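Local coordinates for radical SAM domain protein (Methanothrix thermoacetophila, PDB 6Y1X) that probably acts as the radical SAM carbide synthase NifB, an iron-sulfur enzyme that makes the precursor of the iron-molybdenum cofactor of nitrogenase, at residues A[244-249]-A[271-276]; A[216-221]-A[227-232]; A[89-94]-A[125-130]. All blocks are in the same frame, centred on the assembly; numbering follows the deposited sequence. Where two conformers were deposited one is given.

The three contacts illustrate how a radical SAM barrel is dressed by its helices. Contact 3, the first along the chain, joins two neighbouring outer helices, 87-100 and 119-131. Contacts 2 and 1 follow in series at the other side of the chain's centre, with centres about 33 to 34 Å from that of contact 3. Those two are only about 7 Å apart between centres and share the parallel sheet: strands 213-220 and 243-248 are neighbours, joined by backbone bonds, and each carries a helix on its outer side. Together they close the late end of the six-stranded sheet, whose opposite face is turned toward the iron-sulfur cluster pockets.

Contact 1: A[244-249]-A[271-276]; sequences HNVMPL and DELSKI
L273 reaches V246 and H244 from helix 263-273, and its side chain shows how one leucine methyl links a helix to an edge strand. Its CB points toward the strand but stays beyond contact with it. The first torsion sets CG anti to the carbonyl carbon (chi1 -64°), which carries the branch point inward. From there the two methyls part company. CD1 does the work across the contact: it comes to 3.6 Å from CG2 of V246, the two side chains crossing at about a right angle, and stands at a looser 4.3 Å from CE1 of the H244 imidazole, which it approaches obliquely. CD2 turns the other way, toward F230 of helix 229-239, while V229 of that helix and the loop residue Q279 also border the leucine side chain.

The valine methyl is doubly used. With CG1 anti to the backbone N (chi1 -178°), CG2 is left on the side of the helix, where it also lies over one face of the H244 ring, 3.7 Å above its plane and displaced toward the rim. The imidazole is thus covered by its own strand neighbour two residues on, and its rotation is fixed by polar bonds: NE2 pairs with OG1 of T218 on the adjacent strand, and ND1 has a weak bond with NE2 of Q279. Both ring nitrogens of this buried imidazole thereby have partners.

The backbone of H244 bonds K278 and M280 as well, so the chain end pairs with the outer edge of strand 243-248 at H244. Such packing of a following helix on the outer face of the last parallel strand is characteristic of the partial (beta/alpha)6 barrel of radical SAM enzymes.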
loop_
_atom_site.group_PDB
_atom_site.type_symbol
_atom_site.label_atom_id
_atom_site.label_comp_id
_atom_site.label_asym_id
_atom_site.label_seq_id
_atom_site.Cartn_x
_atom_site.Cartn_y
_atom_site.Cartn_z
ATOM N N HIS A 244 -7.154 -6.236 -6.569
ATOM C CA HIS A 244 -6.152 -7.016 -5.855
ATOM C C HIS A 244 -4.889 -7.067 -6.700
ATOM O O HIS A 244 -4.948 -7.401 -7.889
ATOM C CB HIS A 244 -6.669 -8.432 -5.608
ATOM C CG HIS A 244 -5.841 -9.236 -4.654
ATOM N ND1 HIS A 244 -5.929 -10.608 -4.580
ATOM C CD2 HIS A 244 -4.942 -8.865 -3.712
ATOM C CE1 HIS A 244 -5.106 -11.052 -3.646
ATOM N NE2 HIS A 244 -4.500 -10.013 -3.100
ATOM N N ASN A 245 -3.750 -6.767 -6.085
ATOM C CA ASN A 245 -2.470 -6.734 -6.788
ATOM C C ASN A 245 -1.541 -7.750 -6.136
ATOM O O ASN A 245 -0.965 -7.487 -5.075
ATOM C CB ASN A 245 -1.884 -5.326 -6.752
ATOM C CG ASN A 245 -0.490 -5.258 -7.339
ATOM O OD1 ASN A 245 -0.135 -6.041 -8.216
ATOM N ND2 ASN A 245 0.313 -4.320 -6.848
ATOM N N VAL A 246 -1.375 -8.899 -6.776
ATOM C CA VAL A 246 -0.479 -9.933 -6.275
ATOM C C VAL A 246 0.913 -9.701 -6.845
ATOM O O VAL A 246 1.105 -9.710 -8.065
ATOM C CB VAL A 246 -1.002 -11.332 -6.626
ATOM C CG1 VAL A 246 -0.087 -12.395 -6.048
ATOM C CG2 VAL A 246 -2.416 -11.495 -6.088
ATOM N N MET A 247 1.879 -9.476 -5.961
ATOM C CA MET A 247 3.240 -9.133 -6.326
ATOM C C MET A 247 4.179 -10.272 -5.968
ATOM O O MET A 247 4.112 -10.789 -4.846
ATOM C CB MET A 247 3.685 -7.853 -5.609
ATOM C CG MET A 247 2.680 -6.717 -5.661
ATOM S SD MET A 247 3.208 -5.305 -4.664
ATOM C CE MET A 247 3.218 -6.023 -3.032
ATOM N N PRO A 248 5.071 -10.680 -6.868
ATOM C CA PRO A 248 6.058 -11.703 -6.508
ATOM C C PRO A 248 7.012 -11.192 -5.435
ATOM O O PRO A 248 7.398 -10.021 -5.426
ATOM C CB PRO A 248 6.779 -11.978 -7.834
ATOM C CG PRO A 248 6.634 -10.704 -8.601
ATOM C CD PRO A 248 5.255 -10.194 -8.248
ATOM N N LEU A 249 7.343 -12.074 -4.492
ATOM C CA LEU A 249 8.389 -11.780 -3.519
ATOM C C LEU A 249 9.663 -11.310 -4.207
ATOM O O LEU A 249 10.087 -11.881 -5.217
ATOM C CB LEU A 249 8.689 -13.022 -2.672
ATOM C CG LEU A 249 9.924 -12.947 -1.768
ATOM C CD1 LEU A 249 9.687 -11.988 -0.608
ATOM C CD2 LEU A 249 10.333 -14.315 -1.250
ATOM N N ASP A 271 -4.536 -15.508 -12.727
ATOM C CA ASP A 271 -5.671 -15.913 -13.553
ATOM C C ASP A 271 -6.756 -16.585 -12.723
ATOM O O ASP A 271 -7.948 -16.320 -12.917
ATOM C CB ASP A 271 -5.197 -16.842 -14.668
ATOM C CG ASP A 271 -4.433 -16.102 -15.737
ATOM O OD1 ASP A 271 -4.426 -14.851 -15.688
ATOM O OD2 ASP A 271 -3.841 -16.761 -16.618
ATOM N N GLU A 272 -6.363 -17.446 -11.783
ATOM C CA GLU A 272 -7.342 -18.092 -10.918
ATOM C C GLU A 272 -7.972 -17.089 -9.960
ATOM O O GLU A 272 -9.179 -17.149 -9.695
ATOM C CB GLU A 272 -6.682 -19.230 -10.137
ATOM C CG GLU A 272 -6.480 -20.508 -10.925
ATOM C CD GLU A 272 -7.539 -21.554 -10.603
ATOM O OE1 GLU A 272 -8.515 -21.218 -9.899
ATOM O OE2 GLU A 272 -7.390 -22.711 -11.047
ATOM N N LEU A 273 -7.173 -16.167 -9.417
ATOM C CA LEU A 273 -7.715 -15.191 -8.479
ATOM C C LEU A 273 -8.631 -14.188 -9.168
ATOM O O LEU A 273 -9.450 -13.555 -8.493
ATOM C CB LEU A 273 -6.584 -14.456 -7.756
ATOM C CG LEU A 273 -5.660 -15.276 -6.855
ATOM C CD1 LEU A 273 -4.578 -14.385 -6.295
ATOM C CD2 LEU A 273 -6.434 -15.949 -5.722
ATOM N N SER A 274 -8.510 -14.027 -10.490
ATOM C CA SER A 274 -9.382 -13.099 -11.203
ATOM C C SER A 274 -10.837 -13.556 -11.164
ATOM O O SER A 274 -11.749 -12.734 -11.310
ATOM C CB SER A 274 -8.924 -12.945 -12.651
ATOM O OG SER A 274 -9.042 -14.176 -13.341
ATOM N N LYS A 275 -11.075 -14.857 -10.978
ATOM C CA LYS A 275 -12.448 -15.343 -10.869
ATOM C C LYS A 275 -13.074 -14.983 -9.528
ATOM O O LYS A 275 -14.294 -15.095 -9.376
ATOM C CB LYS A 275 -12.495 -16.855 -11.092
ATOM C CG LYS A 275 -11.769 -17.320 -12.341
ATOM C CD LYS A 275 -11.582 -18.832 -12.344
ATOM C CE LYS A 275 -10.840 -19.296 -13.596
ATOM N NZ LYS A 275 -10.471 -20.743 -13.539
ATOM N N ILE A 276 -12.266 -14.581 -8.555
ATOM C CA ILE A 276 -12.746 -14.124 -7.257
ATOM C C ILE A 276 -12.856 -12.606 -7.211
ATOM O O ILE A 276 -13.888 -12.060 -6.821
ATOM C CB ILE A 276 -11.823 -14.645 -6.134
ATOM C CG1 ILE A 276 -11.696 -16.167 -6.199
ATOM C CG2 ILE A 276 -12.334 -14.185 -4.775
ATOM C CD1 ILE A 276 -10.617 -16.722 -5.294
#

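Contact 2: A[216-221]-A[227-232]; sequences VNTVLI and KHVFDI
T218 and I232 point at each other tip to tip, whereas V229 meets the same threonine at a slant, and these two orientations define the packing of the strand against helix 229-239. In the head-on pair, both branches of the threonine find a partner: CG2 of T218 lies 3.9 Å from CD1 of I232, and OG1 of T218 is 3.9 Å from CG2 of I232. The second of these is mere packing of an oxygen on a methyl. Besides its bond with H244, that hydroxyl is tied to the carbonyl oxygen of L165, and the two partners hold its rotamer. With OG1 beside the backbone N (chi1 -61°), CG2 is turned out toward the helix.

V229 and T218 cross obliquely, their CG2 methyls 4.0 Å apart. The valine is in a less common rotamer, CG1 lying between the backbone N and the carbonyl carbon (chi1 65°), and this sends CG1 toward the leucine two residues further along the strand. L220 does not aim its CB at the helix; its bent chain brings CD1 round to 4.3 Å from CG1 of V229.

Strand 213-220, helix 229-239 and strand 243-248 form a beta-alpha-beta crossover of the radical SAM barrel, and the side chains that touch here make the inner layer between its sheet and its helix. The alternation of the strand sends N217 and V219 to the opposite face, where N217 touches T162, and V219 touches Y65 and N74, all three residues of the iron-sulfur cluster pockets. In the short turn before the helix, the side-chain amide of N225 bonds both the carbonyl oxygen of V219 and the backbone N of I221, bracing the chain where it leaves the sheet.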
loop_
_atom_site.group_PDB
_atom_site.type_symbol
_atom_site.label_atom_id
_atom_site.label_comp_id
_atom_site.label_asym_id
_atom_site.label_seq_id
_atom_site.Cartn_x
_atom_site.Cartn_y
_atom_site.Cartn_z
ATOM N N VAL A 216 -5.734 -3.797 -2.656
ATOM C CA VAL A 216 -4.982 -4.625 -1.722
ATOM C C VAL A 216 -3.799 -5.219 -2.470
ATOM O O VAL A 216 -3.971 -5.855 -3.516
ATOM C CB VAL A 216 -5.859 -5.711 -1.089
ATOM C CG1 VAL A 216 -4.983 -6.776 -0.427
ATOM C CG2 VAL A 216 -6.790 -5.070 -0.076
ATOM N N ASN A 217 -2.596 -4.976 -1.953
ATOM C CA ASN A 217 -1.401 -5.663 -2.412
ATOM C C ASN A 217 -1.189 -6.923 -1.588
ATOM O O ASN A 217 -1.410 -6.926 -0.375
ATOM C CB ASN A 217 -0.164 -4.776 -2.257
ATOM C CG ASN A 217 -0.178 -3.570 -3.164
ATOM O OD1 ASN A 217 -0.891 -3.523 -4.168
ATOM N ND2 ASN A 217 0.646 -2.587 -2.828
ATOM N N THR A 218 -0.721 -7.982 -2.242
ATOM C CA THR A 218 -0.264 -9.173 -1.536
ATOM C C THR A 218 1.075 -9.592 -2.113
ATOM O O THR A 218 1.197 -9.771 -3.330
ATOM C CB THR A 218 -1.259 -10.335 -1.650
ATOM O OG1 THR A 218 -2.511 -9.963 -1.064
ATOM C CG2 THR A 218 -0.716 -11.585 -0.952
ATOM N N VAL A 219 2.077 -9.721 -1.246
ATOM C CA VAL A 219 3.382 -10.231 -1.656
ATOM C C VAL A 219 3.268 -11.746 -1.684
ATOM O O VAL A 219 2.930 -12.367 -0.672
ATOM C CB VAL A 219 4.499 -9.773 -0.706
ATOM C CG1 VAL A 219 5.853 -10.268 -1.197
ATOM C CG2 VAL A 219 4.505 -8.263 -0.590
ATOM N N LEU A 220 3.531 -12.339 -2.844
ATOM C CA LEU A 220 3.427 -13.784 -2.998
ATOM C C LEU A 220 4.723 -14.425 -2.523
ATOM O O LEU A 220 5.751 -14.333 -3.196
ATOM C CB LEU A 220 3.123 -14.121 -4.453
ATOM C CG LEU A 220 2.748 -15.565 -4.769
ATOM C CD1 LEU A 220 1.442 -15.939 -4.085
ATOM C CD2 LEU A 220 2.638 -15.721 -6.277
ATOM N N ILE A 221 4.662 -15.105 -1.385
ATOM C CA ILE A 221 5.847 -15.652 -0.728
ATOM C C ILE A 221 5.769 -17.170 -0.798
ATOM O O ILE A 221 5.002 -17.784 -0.044
ATOM C CB ILE A 221 5.956 -15.166 0.726
ATOM C CG1 ILE A 221 5.908 -13.634 0.781
ATOM C CG2 ILE A 221 7.232 -15.689 1.362
ATOM C CD1 ILE A 221 5.503 -13.074 2.160
ATOM N N LYS A 227 -0.491 -20.405 -1.208
ATOM C CA LYS A 227 -1.859 -20.888 -1.363
ATOM C C LYS A 227 -2.849 -20.159 -0.467
ATOM O O LYS A 227 -4.046 -20.155 -0.768
ATOM C CB LYS A 227 -1.949 -22.406 -1.127
ATOM C CG LYS A 227 -1.467 -22.942 0.215
ATOM C CD LYS A 227 -1.541 -24.476 0.209
ATOM C CE LYS A 227 -1.578 -25.091 1.598
ATOM N NZ LYS A 227 -1.008 -24.218 2.658
ATOM N N HIS A 228 -2.377 -19.523 0.605
ATOM C CA HIS A 228 -3.255 -18.722 1.451
ATOM C C HIS A 228 -3.824 -17.517 0.710
ATOM O O HIS A 228 -4.855 -16.975 1.120
ATOM C CB HIS A 228 -2.487 -18.268 2.696
ATOM C CG HIS A 228 -3.302 -17.468 3.666
ATOM N ND1 HIS A 228 -4.472 -17.939 4.223
ATOM C CD2 HIS A 228 -3.091 -16.246 4.211
ATOM C CE1 HIS A 228 -4.959 -17.033 5.051
ATOM N NE2 HIS A 228 -4.138 -15.997 5.063
ATOM N N VAL A 229 -3.182 -17.092 -0.378
ATOM C CA VAL A 229 -3.650 -15.920 -1.117
ATOM C C VAL A 229 -5.081 -16.112 -1.605
ATOM O O VAL A 229 -5.822 -15.137 -1.766
ATOM C CB VAL A 229 -2.683 -15.589 -2.278
ATOM C CG1 VAL A 229 -2.676 -16.686 -3.323
ATOM C CG2 VAL A 229 -3.021 -14.237 -2.897
ATOM N N PHE A 230 -5.500 -17.359 -1.843
ATOM C CA PHE A 230 -6.898 -17.617 -2.184
ATOM C C PHE A 230 -7.830 -17.178 -1.057
ATOM O O PHE A 230 -8.870 -16.553 -1.306
ATOM C CB PHE A 230 -7.100 -19.096 -2.506
ATOM C CG PHE A 230 -6.530 -19.508 -3.831
ATOM C CD1 PHE A 230 -7.298 -19.462 -4.983
ATOM C CD2 PHE A 230 -5.226 -19.977 -3.917
ATOM C CE1 PHE A 230 -6.767 -19.845 -6.206
ATOM C CE2 PHE A 230 -4.688 -20.366 -5.136
ATOM C CZ PHE A 230 -5.460 -20.300 -6.280
ATOM N N ASP A 231 -7.471 -17.494 0.191
ATOM C CA ASP A 231 -8.265 -17.045 1.332
ATOM C C ASP A 231 -8.257 -15.523 1.442
ATOM O O ASP A 231 -9.265 -14.912 1.820
ATOM C CB ASP A 231 -7.717 -17.658 2.621
ATOM C CG ASP A 231 -8.092 -19.117 2.790
ATOM O OD1 ASP A 231 -9.095 -19.568 2.195
ATOM O OD2 ASP A 231 -7.357 -19.820 3.515
ATOM N N ILE A 232 -7.117 -14.893 1.151
ATOM C CA ILE A 232 -7.052 -13.431 1.172
ATOM C C ILE A 232 -8.027 -12.842 0.163
ATOM O O ILE A 232 -8.790 -11.919 0.476
ATOM C CB ILE A 232 -5.618 -12.940 0.905
ATOM C CG1 ILE A 232 -4.654 -13.438 1.983
ATOM C CG2 ILE A 232 -5.585 -11.407 0.775
ATOM C CD1 ILE A 232 -3.206 -13.145 1.644
#

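Contact 3: A[89-94]-A[125-130]; sequences EALERV and LRLVGE
L91 and L127 meet in an aliphatic seam, and the flat groups of their helices lie to its outside. The main one is the guanidinium of R126, held between carboxylates of its own helix. NH1 of R126 stands 3.2 Å from OE1 of E130 in a salt bridge, with a weak hydrogen bond to OE2 as well. The E130 oxygens are displaced to one side of the guanidinium plane, and the two planes are steeply inclined. NH2 forms a salt bridge with E123, one turn earlier. On the other helix the carboxylate of E89 accepts a bond from the backbone N of T86, near the helix start.

Within the seam, L91 sets CG anti to its own N (chi1 -178°), so that the fork reaches across, each methyl with its own task: CD2 is 4.2 Å from CB of L127, and CD1 lies 4.1 Å from CG2 of V128 and equally near the carbonyl oxygen of L127. L91 and L127 form the outer, partly exposed half of the seam. The leucine side chains are nearly perpendicular, while L91 and V128 run antiparallel alongside each other.

Helices 87-100 and 119-131 are successive outer helices of the radical SAM barrel, linked through strand 104-109, and they run roughly parallel here, 33° apart; the axes of the two short segments approach to 9.6 Å. That leaves a single layer of side chains between them.

Deeper toward the sheet, CG2 of V94 meets CG2 of V128 at 4.1 Å, so one methyl of V128 serves both V94 and L91. V128 also rests on V107 and L137 of two neighbouring strands, while V94 packs on L53 and Y132.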
loop_
_atom_site.group_PDB
_atom_site.type_symbol
_atom_site.label_atom_id
_atom_site.label_comp_id
_atom_site.label_asym_id
_atom_site.label_seq_id
_atom_site.Cartn_x
_atom_site.Cartn_y
_atom_site.Cartn_z
ATOM N N GLU A 89 8.824 21.132 0.867
ATOM C CA GLU A 89 9.596 20.715 -0.297
ATOM C C GLU A 89 8.768 19.833 -1.222
ATOM O O GLU A 89 8.847 19.959 -2.449
ATOM C CB GLU A 89 10.863 19.985 0.151
ATOM C CG GLU A 89 11.869 20.879 0.851
ATOM C CD GLU A 89 12.912 20.098 1.622
ATOM O OE1 GLU A 89 12.784 18.859 1.719
ATOM O OE2 GLU A 89 13.858 20.729 2.140
ATOM N N ALA A 90 7.962 18.936 -0.650
ATOM C CA ALA A 90 7.130 18.060 -1.468
ATOM C C ALA A 90 6.134 18.865 -2.292
ATOM O O ALA A 90 5.914 18.573 -3.473
ATOM C CB ALA A 90 6.406 17.046 -0.584
ATOM N N LEU A 91 5.515 19.879 -1.683
ATOM C CA LEU A 91 4.614 20.749 -2.432
ATOM C C LEU A 91 5.354 21.454 -3.564
ATOM O O LEU A 91 4.812 21.622 -4.663
ATOM C CB LEU A 91 3.960 21.768 -1.497
ATOM C CG LEU A 91 2.959 22.715 -2.160
ATOM C CD1 LEU A 91 1.796 21.936 -2.757
ATOM C CD2 LEU A 91 2.460 23.745 -1.162
ATOM N N GLU A 92 6.594 21.879 -3.309
ATOM C CA GLU A 92 7.387 22.516 -4.354
ATOM C C GLU A 92 7.687 21.551 -5.495
ATOM O O GLU A 92 7.733 21.960 -6.661
ATOM C CB GLU A 92 8.684 23.060 -3.760
ATOM C CG GLU A 92 8.478 24.217 -2.801
ATOM C CD GLU A 92 9.742 24.582 -2.053
ATOM O OE1 GLU A 92 9.712 25.565 -1.281
ATOM O OE2 GLU A 92 10.763 23.884 -2.228
ATOM N N ARG A 93 7.920 20.271 -5.186
ATOM C CA ARG A 93 8.136 19.311 -6.265
ATOM C C ARG A 93 6.871 19.115 -7.092
ATOM O O ARG A 93 6.942 18.967 -8.317
ATOM C CB ARG A 93 8.641 17.973 -5.726
ATOM C CG ARG A 93 8.965 16.999 -6.860
ATOM C CD ARG A 93 9.528 15.687 -6.367
ATOM N NE ARG A 93 10.905 15.830 -5.902
ATOM N N VAL A 94 5.706 19.103 -6.438
ATOM C CA VAL A 94 4.441 19.033 -7.167
ATOM C C VAL A 94 4.313 20.214 -8.119
ATOM O O VAL A 94 3.941 20.051 -9.288
ATOM C CB VAL A 94 3.255 18.972 -6.187
ATOM C CG1 VAL A 94 1.951 18.971 -6.949
ATOM C CG2 VAL A 94 3.343 17.729 -5.338
ATOM N N LEU A 125 -0.395 16.029 2.158
ATOM C CA LEU A 125 -1.588 15.846 1.343
ATOM C C LEU A 125 -2.620 16.930 1.612
ATOM O O LEU A 125 -3.437 17.232 0.738
ATOM C CB LEU A 125 -2.185 14.467 1.594
ATOM C CG LEU A 125 -1.326 13.323 1.063
ATOM C CD1 LEU A 125 -1.928 12.017 1.493
ATOM C CD2 LEU A 125 -1.192 13.392 -0.455
ATOM N N ARG A 126 -2.600 17.518 2.808
ATOM C CA ARG A 126 -3.428 18.688 3.067
ATOM C C ARG A 126 -2.968 19.876 2.227
ATOM O O ARG A 126 -3.794 20.616 1.681
ATOM C CB ARG A 126 -3.392 19.026 4.556
ATOM C CG ARG A 126 -4.289 20.178 4.953
ATOM C CD ARG A 126 -3.921 20.719 6.324
ATOM N NE ARG A 126 -2.607 21.361 6.329
ATOM C CZ ARG A 126 -2.389 22.623 5.969
ATOM N NH1 ARG A 126 -3.398 23.385 5.565
ATOM N NH2 ARG A 126 -1.162 23.125 6.009
ATOM N N LEU A 127 -1.651 20.069 2.106
ATOM C CA LEU A 127 -1.133 21.154 1.280
ATOM C C LEU A 127 -1.429 20.923 -0.198
ATOM O O LEU A 127 -1.863 21.843 -0.900
ATOM C CB LEU A 127 0.374 21.309 1.491
ATOM C CG LEU A 127 0.892 21.901 2.802
ATOM C CD1 LEU A 127 2.411 21.812 2.846
ATOM C CD2 LEU A 127 0.438 23.346 2.961
ATOM N N VAL A 128 -1.210 19.700 -0.683
ATOM C CA VAL A 128 -1.431 19.410 -2.098
ATOM C C VAL A 128 -2.910 19.533 -2.449
ATOM O O VAL A 128 -3.274 20.156 -3.454
ATOM C CB VAL A 128 -0.882 18.015 -2.446
ATOM C CG1 VAL A 128 -1.326 17.602 -3.843
ATOM C CG2 VAL A 128 0.633 18.006 -2.328
ATOM N N GLY A 129 -3.781 18.928 -1.637
ATOM C CA GLY A 129 -5.202 18.931 -1.951
ATOM C C GLY A 129 -5.797 20.324 -1.976
ATOM O O GLY A 129 -6.675 20.623 -2.790
ATOM N N GLU A 130 -5.332 21.195 -1.083
ATOM C CA GLU A 130 -5.888 22.536 -1.008
ATOM C C GLU A 130 -5.440 23.398 -2.181
ATOM O O GLU A 130 -6.205 24.244 -2.650
ATOM C CB GLU A 130 -5.495 23.182 0.319
ATOM C CG GLU A 130 -6.280 22.656 1.506
ATOM C CD GLU A 130 -5.720 23.126 2.832
ATOM O OE1 GLU A 130 -4.860 24.031 2.831
ATOM O OE2 GLU A 130 -6.145 22.592 3.879
#